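PDB 6HB0: ABC transporter periplasmic-binding protein YtfQ from Mycobacterium smegmatis, which probably binds L-arabinofuranose outside the cell membrane as the solute-binding component of an ABC transporter. Local coordinates for residues A[163-168]-A[241-246]; A[275-278]-A[283-286]. All coordinates share one frame; numbering follows the deposited sequence.

Contact 1 of 2, residues A[163-168]-A[241-246]; sequences IDRKTG and AVDATH. With ZN (zinc ion), chain I.
Asp243 OD1 is gripped from two quarters: it receives a hydrogen bond of 2.7 Å from water 2 and forms a salt bridge with Arg34. The same water accepts from Arg165 NH1 at 3.0 Å, so arginine and aspartate are joined through solvent. They do not pair directly. Arg165 NH2 stays 4.1 Å from Asp243 OD1, the oxygen stands off to one side of the guanidinium plane, and with the two planes 82° apart no N-H is aimed at it; NH2 is instead engaged in a salt bridge with Glu129 of helix 126-140. Within the two segments, the direct touch on the guanidinium is apolar. Val242 CG1 sits over the centre of one face, 3.6 Å above the plane and 3.8 Å from Arg165 CZ. That methyl stands anti to the backbone N (chi1 -177°), which turns it to the arginine, while Val242 CG2 comes to 4.1 Å from Arg165 CD, lower on the extended chain. Arg165 thus reaches from helix 160-173 across the end of strand 238-242, in the type I periplasmic-binding fold. One residue earlier on the helix, Asp164 OD2 binds zinc at 2.1 Å with Asp160 and three waters, away from this buried junction. Arg34 follows strand 21-26 of the other lobe, so its bridge to Asp243 spans the two lobes, consistent with a place at the interlobe cleft where sugars bind in this family. The buried charges are therefore met by Glu129, Arg34 and a water, while the methyl covers one guanidinium face.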
ATOM      1  N   ILE A 163     -12.103   3.163  -1.496  1.00 27.37           N
ATOM      2  CA  ILE A 163     -12.952   3.780  -0.503  1.00 27.84           C
ATOM      3  C   ILE A 163     -12.074   4.619   0.434  1.00 27.92           C
ATOM      4  O   ILE A 163     -12.374   5.790   0.740  1.00 25.88           O
ATOM      5  CB  ILE A 163     -13.716   2.719   0.326  1.00 30.68           C
ATOM      6  CG1 ILE A 163     -14.754   2.020  -0.558  1.00 35.69           C
ATOM      7  CG2 ILE A 163     -14.302   3.307   1.599  1.00 30.86           C
ATOM      8  CD1 ILE A 163     -15.565   0.943   0.127  1.00 37.42           C
ATOM      9  N   ASP A 164     -10.976   4.036   0.864  1.00 26.26           N
ATOM     10  CA  ASP A 164     -10.137   4.684   1.855  1.00 26.80           C
ATOM     11  C   ASP A 164      -9.332   5.849   1.291  1.00 26.63           C
ATOM     12  O   ASP A 164      -9.169   6.834   1.964  1.00 29.19           O
ATOM     13  CB  ASP A 164      -9.163   3.676   2.446  1.00 29.45           C
ATOM     14  CG  ASP A 164      -9.802   2.726   3.471  1.00 32.60           C
ATOM     15  OD1 ASP A 164     -10.989   2.865   3.870  1.00 32.87           O
ATOM     16  OD2 ASP A 164      -9.052   1.835   3.908  1.00 33.26           O
ATOM     17  N   ARG A 165      -8.799   5.726   0.070  1.00 25.81           N
ATOM     18  CA  ARG A 165      -8.111   6.813  -0.527  1.00 25.54           C
ATOM     19  C   ARG A 165      -9.055   8.002  -0.782  1.00 26.49           C
ATOM     20  O   ARG A 165      -8.631   9.158  -0.669  1.00 25.21           O
ATOM     21  CB  ARG A 165      -7.433   6.381  -1.789  1.00 24.87           C
ATOM     22  CG  ARG A 165      -6.217   5.519  -1.520  1.00 24.22           C
ATOM     23  CD  ARG A 165      -5.612   4.975  -2.801  1.00 27.53           C
ATOM     24  NE  ARG A 165      -4.588   3.996  -2.437  1.00 25.49           N
ATOM     25  CZ  ARG A 165      -4.130   3.026  -3.198  1.00 24.06           C
ATOM     26  NH1 ARG A 165      -4.532   2.828  -4.454  1.00 25.37           N
ATOM     27  NH2 ARG A 165      -3.238   2.229  -2.667  1.00 23.60           N
ATOM     28  N   LYS A 166     -10.304   7.714  -1.105  1.00 26.35           N
ATOM     29  CA  LYS A 166     -11.299   8.779  -1.301  1.00 29.60           C
ATOM     30  C   LYS A 166     -11.563   9.494   0.027  1.00 25.75           C
ATOM     31  O   LYS A 166     -11.554  10.699   0.097  1.00 25.29           O
ATOM     32  CB  LYS A 166     -12.590   8.248  -1.893  1.00 28.93           C
ATOM     33  CG  LYS A 166     -13.676   9.286  -2.089  1.00 33.41           C
ATOM     34  CD  LYS A 166     -14.801   8.710  -2.972  1.00 33.55           C
ATOM     35  CE  LYS A 166     -15.891   9.756  -3.163  1.00 41.71           C
ATOM     36  NZ  LYS A 166     -16.678   9.530  -4.421  1.00 40.59           N
ATOM     37  N   THR A 167     -11.753   8.712   1.070  1.00 28.31           N
ATOM     38  CA  THR A 167     -11.976   9.250   2.412  1.00 28.75           C
ATOM     39  C   THR A 167     -10.803  10.099   2.820  1.00 27.70           C
ATOM     40  O   THR A 167     -10.969  11.236   3.240  1.00 27.44           O
ATOM     41  CB  THR A 167     -12.197   8.108   3.392  1.00 31.42           C
ATOM     42  OG1 THR A 167     -13.407   7.454   3.012  1.00 35.22           O
ATOM     43  CG2 THR A 167     -12.288   8.606   4.827  1.00 34.12           C
ATOM     44  N   GLY A 168      -9.606   9.575   2.617  1.00 24.64           N
ATOM     45  CA  GLY A 168      -8.403  10.294   2.989  1.00 26.58           C
ATOM     46  C   GLY A 168      -8.197  11.553   2.227  1.00 23.26           C
ATOM     47  O   GLY A 168      -7.839  12.570   2.789  1.00 23.12           O
ATOM     48  N   ALA A 241      -0.661  11.419  -7.601  1.00 25.11           N
ATOM     49  CA  ALA A 241      -1.036   9.983  -7.679  1.00 24.19           C
ATOM     50  C   ALA A 241      -0.540   9.184  -6.525  1.00 26.50           C
ATOM     51  O   ALA A 241       0.370   9.583  -5.828  1.00 25.84           O
ATOM     52  CB  ALA A 241      -0.585   9.386  -8.977  1.00 26.01           C
ATOM     53  N   VAL A 242      -1.157   8.034  -6.301  1.00 28.16           N
ATOM     54  CA  VAL A 242      -0.655   7.051  -5.373  1.00 26.37           C
ATOM     55  C   VAL A 242       0.091   5.963  -6.125  1.00 28.79           C
ATOM     56  O   VAL A 242      -0.312   5.574  -7.202  1.00 28.13           O
ATOM     57  CB  VAL A 242      -1.817   6.453  -4.585  1.00 27.93           C
ATOM     58  CG1 VAL A 242      -1.305   5.474  -3.544  1.00 29.69           C
ATOM     59  CG2 VAL A 242      -2.650   7.565  -3.933  1.00 29.84           C
ATOM     60  N   ASP A 243       1.177   5.466  -5.520  1.00 32.21           N
ATOM     61  CA  ASP A 243       2.000   4.303  -5.971  1.00 32.79           C
ATOM     62  C   ASP A 243       3.322   4.798  -6.598  1.00 34.53           C
ATOM     63  O   ASP A 243       3.359   5.354  -7.696  1.00 35.74           O
ATOM     64  CB  ASP A 243       1.339   3.368  -6.983  1.00 37.87           C
ATOM     65  CG  ASP A 243       0.115   2.641  -6.477  1.00 39.95           C
ATOM     66  OD1 ASP A 243      -0.075   2.416  -5.275  1.00 41.64           O
ATOM     67  OD2 ASP A 243      -0.655   2.257  -7.360  1.00 50.44           O
ATOM     68  N   ALA A 244       4.416   4.567  -5.902  1.00 32.13           N
ATOM     69  CA  ALA A 244       5.703   4.994  -6.387  1.00 32.41           C
ATOM     70  C   ALA A 244       6.307   3.875  -7.228  1.00 34.34           C
ATOM     71  O   ALA A 244       7.296   3.264  -6.850  1.00 36.42           O
ATOM     72  CB  ALA A 244       6.570   5.339  -5.211  1.00 33.89           C
ATOM     73  N   THR A 245       5.667   3.572  -8.343  1.00 34.74           N
ATOM     74  CA  THR A 245       6.136   2.539  -9.225  1.00 33.58           C
ATOM     75  C   THR A 245       7.128   3.154 -10.224  1.00 33.11           C
ATOM     76  O   THR A 245       7.252   4.382 -10.383  1.00 32.48           O
ATOM     77  CB  THR A 245       4.975   1.976 -10.047  1.00 35.16           C
ATOM     78  OG1 THR A 245       4.436   3.019 -10.874  1.00 36.51           O
ATOM     79  CG2 THR A 245       3.899   1.401  -9.166  1.00 39.35           C
ATOM     80  N   HIS A 246       7.814   2.294 -10.935  1.00 31.80           N
ATOM     81  CA  HIS A 246       8.767   2.754 -11.940  1.00 34.25           C
ATOM     82  C   HIS A 246       8.115   3.752 -12.956  1.00 33.05           C
ATOM     83  O   HIS A 246       8.660   4.838 -13.211  1.00 31.11           O
ATOM     84  CB  HIS A 246       9.396   1.559 -12.694  1.00 32.61           C
ATOM     85  CG  HIS A 246      10.757   1.866 -13.253  1.00 35.90           C
ATOM     86  ND1 HIS A 246      11.917   1.357 -12.701  1.00 34.65           N
ATOM     87  CD2 HIS A 246      11.140   2.661 -14.280  1.00 37.10           C
ATOM     88  CE1 HIS A 246      12.959   1.857 -13.354  1.00 44.13           C
ATOM     89  NE2 HIS A 246      12.518   2.639 -14.320  1.00 35.77           N
TER
HETATM   90 ZN    ZN I 407      -9.905   0.122   4.816  1.00 41.59          ZN
HETATM   91  O   HOH W   1     -11.993   0.723   5.217  1.00 38.12           O
HETATM   92  O   HOH W   2      -2.377   1.060  -5.471  1.00 40.10           O
HETATM   93  O   HOH W   3     -10.028   1.096   6.855  1.00 45.38           O
HETATM   94  O   HOH W   4      -8.059  -0.674   4.823  1.00 43.14           O

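Contact 2 of 2, residues A[275-278]-A[283-286]; sequences AKKV and PVPE
Val284 meets the last turn of helix 269-279 with both of its methyls. Its CG2 lies 3.8 Å from Val278 CG1, and its CG1 lies 4.0 Å from that same methyl, so one branch of the helical valine fits against the fork of the other. The two side chains run at about a right angle. Each valine has chi1 near -60° (-61° in Val278, -59° in Val284), which sets CG1 anti to the carbonyl carbon and leaves CG2 between the backbone N and the carbonyl carbon; for Val278, in a helix, this is a less common choice. In Val278 the touching branch is the anti one, whereas Val284 employs both. Lys277 enters from the neighbouring helical position: CB makes the closest approach, 3.9 Å to Val284 CG1, and CD passes the same methyl at 4.3 Å. Beyond CG the chain is extended and carries its ammonium off to a long, weak ion pair with Asp273. Val278 also packs on Pro102 and Lys119 in loops of the same lobe. The loop runs on with an extended backbone at Val284, and here Pro285 O accepts from Thr120 OG1 while Glu286 pairs through its backbone with Phe121, leading into strand 287-288 at the edge of the parallel sheet. Between these two segments the touch is aliphatic only. With no hydrogen bond across it, the contact depends on shape and on shielding of methyls from water, while polar ties of Pro285 and Glu286 go to strand 120-122.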
ATOM      1  N   ALA A 275       8.579 -10.866  15.503  1.00 29.20           N
ATOM      2  CA  ALA A 275       8.504 -12.284  15.806  1.00 30.03           C
ATOM      3  C   ALA A 275       9.423 -12.638  16.987  1.00 32.20           C
ATOM      4  O   ALA A 275       9.029 -13.331  17.928  1.00 28.95           O
ATOM      5  CB  ALA A 275       8.851 -13.095  14.593  1.00 31.11           C
ATOM      6  N   LYS A 276      10.630 -12.094  16.959  1.00 30.40           N
ATOM      7  CA  LYS A 276      11.555 -12.292  18.090  1.00 32.47           C
ATOM      8  C   LYS A 276      11.000 -11.732  19.396  1.00 31.27           C
ATOM      9  O   LYS A 276      11.071 -12.389  20.431  1.00 33.51           O
ATOM     10  CB  LYS A 276      12.906 -11.678  17.766  1.00 32.10           C
ATOM     11  CG  LYS A 276      13.631 -12.463  16.729  1.00 35.99           C
ATOM     12  CD  LYS A 276      14.933 -11.776  16.327  1.00 44.52           C
ATOM     13  CE  LYS A 276      15.636 -12.633  15.284  1.00 46.78           C
ATOM     14  NZ  LYS A 276      16.746 -11.881  14.647  1.00 48.80           N
ATOM     15  N   LYS A 277      10.402 -10.545  19.351  1.00 31.42           N
ATOM     16  CA  LYS A 277       9.853  -9.937  20.541  1.00 30.64           C
ATOM     17  C   LYS A 277       8.719 -10.766  21.108  1.00 31.33           C
ATOM     18  O   LYS A 277       8.702 -11.051  22.316  1.00 30.65           O
ATOM     19  CB  LYS A 277       9.374  -8.520  20.271  1.00 32.72           C
ATOM     20  CG  LYS A 277      10.523  -7.572  20.044  1.00 37.51           C
ATOM     21  CD  LYS A 277      10.010  -6.167  19.799  1.00 45.38           C
ATOM     22  CE  LYS A 277      11.180  -5.199  19.690  1.00 49.81           C
ATOM     23  NZ  LYS A 277      10.565  -3.914  19.286  1.00 57.17           N
ATOM     24  N   VAL A 278       7.767 -11.169  20.255  1.00 29.23           N
ATOM     25  CA  VAL A 278       6.614 -11.873  20.789  1.00 30.88           C
ATOM     26  C   VAL A 278       7.015 -13.299  21.268  1.00 29.63           C
ATOM     27  O   VAL A 278       6.460 -13.794  22.223  1.00 33.27           O
ATOM     28  CB  VAL A 278       5.394 -11.883  19.827  1.00 28.51           C
ATOM     29  CG1 VAL A 278       4.943 -10.469  19.570  1.00 29.64           C
ATOM     30  CG2 VAL A 278       5.684 -12.629  18.553  1.00 27.28           C
ATOM     31  N   PRO A 283       5.976  -7.386  25.393  1.00 42.13           N
ATOM     32  CA  PRO A 283       4.735  -6.785  24.936  1.00 44.37           C
ATOM     33  C   PRO A 283       4.996  -5.935  23.726  1.00 44.53           C
ATOM     34  O   PRO A 283       6.041  -5.295  23.645  1.00 44.11           O
ATOM     35  CB  PRO A 283       4.269  -5.945  26.133  1.00 45.71           C
ATOM     36  CG  PRO A 283       4.921  -6.592  27.310  1.00 46.34           C
ATOM     37  CD  PRO A 283       6.263  -7.026  26.795  1.00 44.37           C
ATOM     38  N   VAL A 284       4.077  -5.969  22.767  1.00 39.62           N
ATOM     39  CA  VAL A 284       4.220  -5.142  21.564  1.00 36.59           C
ATOM     40  C   VAL A 284       2.933  -4.379  21.317  1.00 35.49           C
ATOM     41  O   VAL A 284       1.871  -4.806  21.783  1.00 36.73           O
ATOM     42  CB  VAL A 284       4.580  -6.009  20.336  1.00 38.58           C
ATOM     43  CG1 VAL A 284       5.874  -6.753  20.590  1.00 40.56           C
ATOM     44  CG2 VAL A 284       3.494  -7.029  20.048  1.00 35.37           C
ATOM     45  N   PRO A 285       3.016  -3.262  20.589  1.00 37.17           N
ATOM     46  CA  PRO A 285       1.814  -2.524  20.213  1.00 43.54           C
ATOM     47  C   PRO A 285       0.952  -3.327  19.248  1.00 39.30           C
ATOM     48  O   PRO A 285       1.494  -4.137  18.469  1.00 39.37           O
ATOM     49  CB  PRO A 285       2.346  -1.264  19.500  1.00 41.80           C
ATOM     50  CG  PRO A 285       3.790  -1.504  19.245  1.00 43.20           C
ATOM     51  CD  PRO A 285       4.235  -2.709  19.975  1.00 40.89           C
ATOM     52  N   GLU A 286      -0.360  -3.095  19.315  1.00 37.11           N
ATOM     53  CA  GLU A 286      -1.334  -3.848  18.533  1.00 40.87           C
ATOM     54  C   GLU A 286      -1.266  -3.508  17.057  1.00 34.53           C
ATOM     55  O   GLU A 286      -1.727  -4.283  16.228  1.00 32.44           O
ATOM     56  CB  GLU A 286      -2.751  -3.666  19.093  1.00 46.81           C
ATOM     57  CG  GLU A 286      -2.999  -4.575  20.297  1.00 57.77           C
ATOM     58  CD  GLU A 286      -4.273  -4.251  21.086  1.00 71.22           C
ATOM     59  OE1 GLU A 286      -4.726  -3.084  21.037  1.00 79.32           O
ATOM     60  OE2 GLU A 286      -4.806  -5.165  21.773  1.00 78.11           O
TER

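Overall arrangement
The two contacts sit in different lobes of the type I binding-protein fold, with centres about 29 Å apart and nearest atoms about 16 Å apart. Contact 1 is buried near the middle of the chain, where helix 160-173 meets the end of a strand in the mixed sheet. Contact 2 lies farther out, only partly buried, and joins helix 269-279 to the loop that feeds the parallel sheet. They share no helix or strand. Chemistry follows place: the inner site combines charges, a bridging water and a valine, close to zinc-binding residues such as Asp216, whereas the outer one is purely aliphatic and local in sequence.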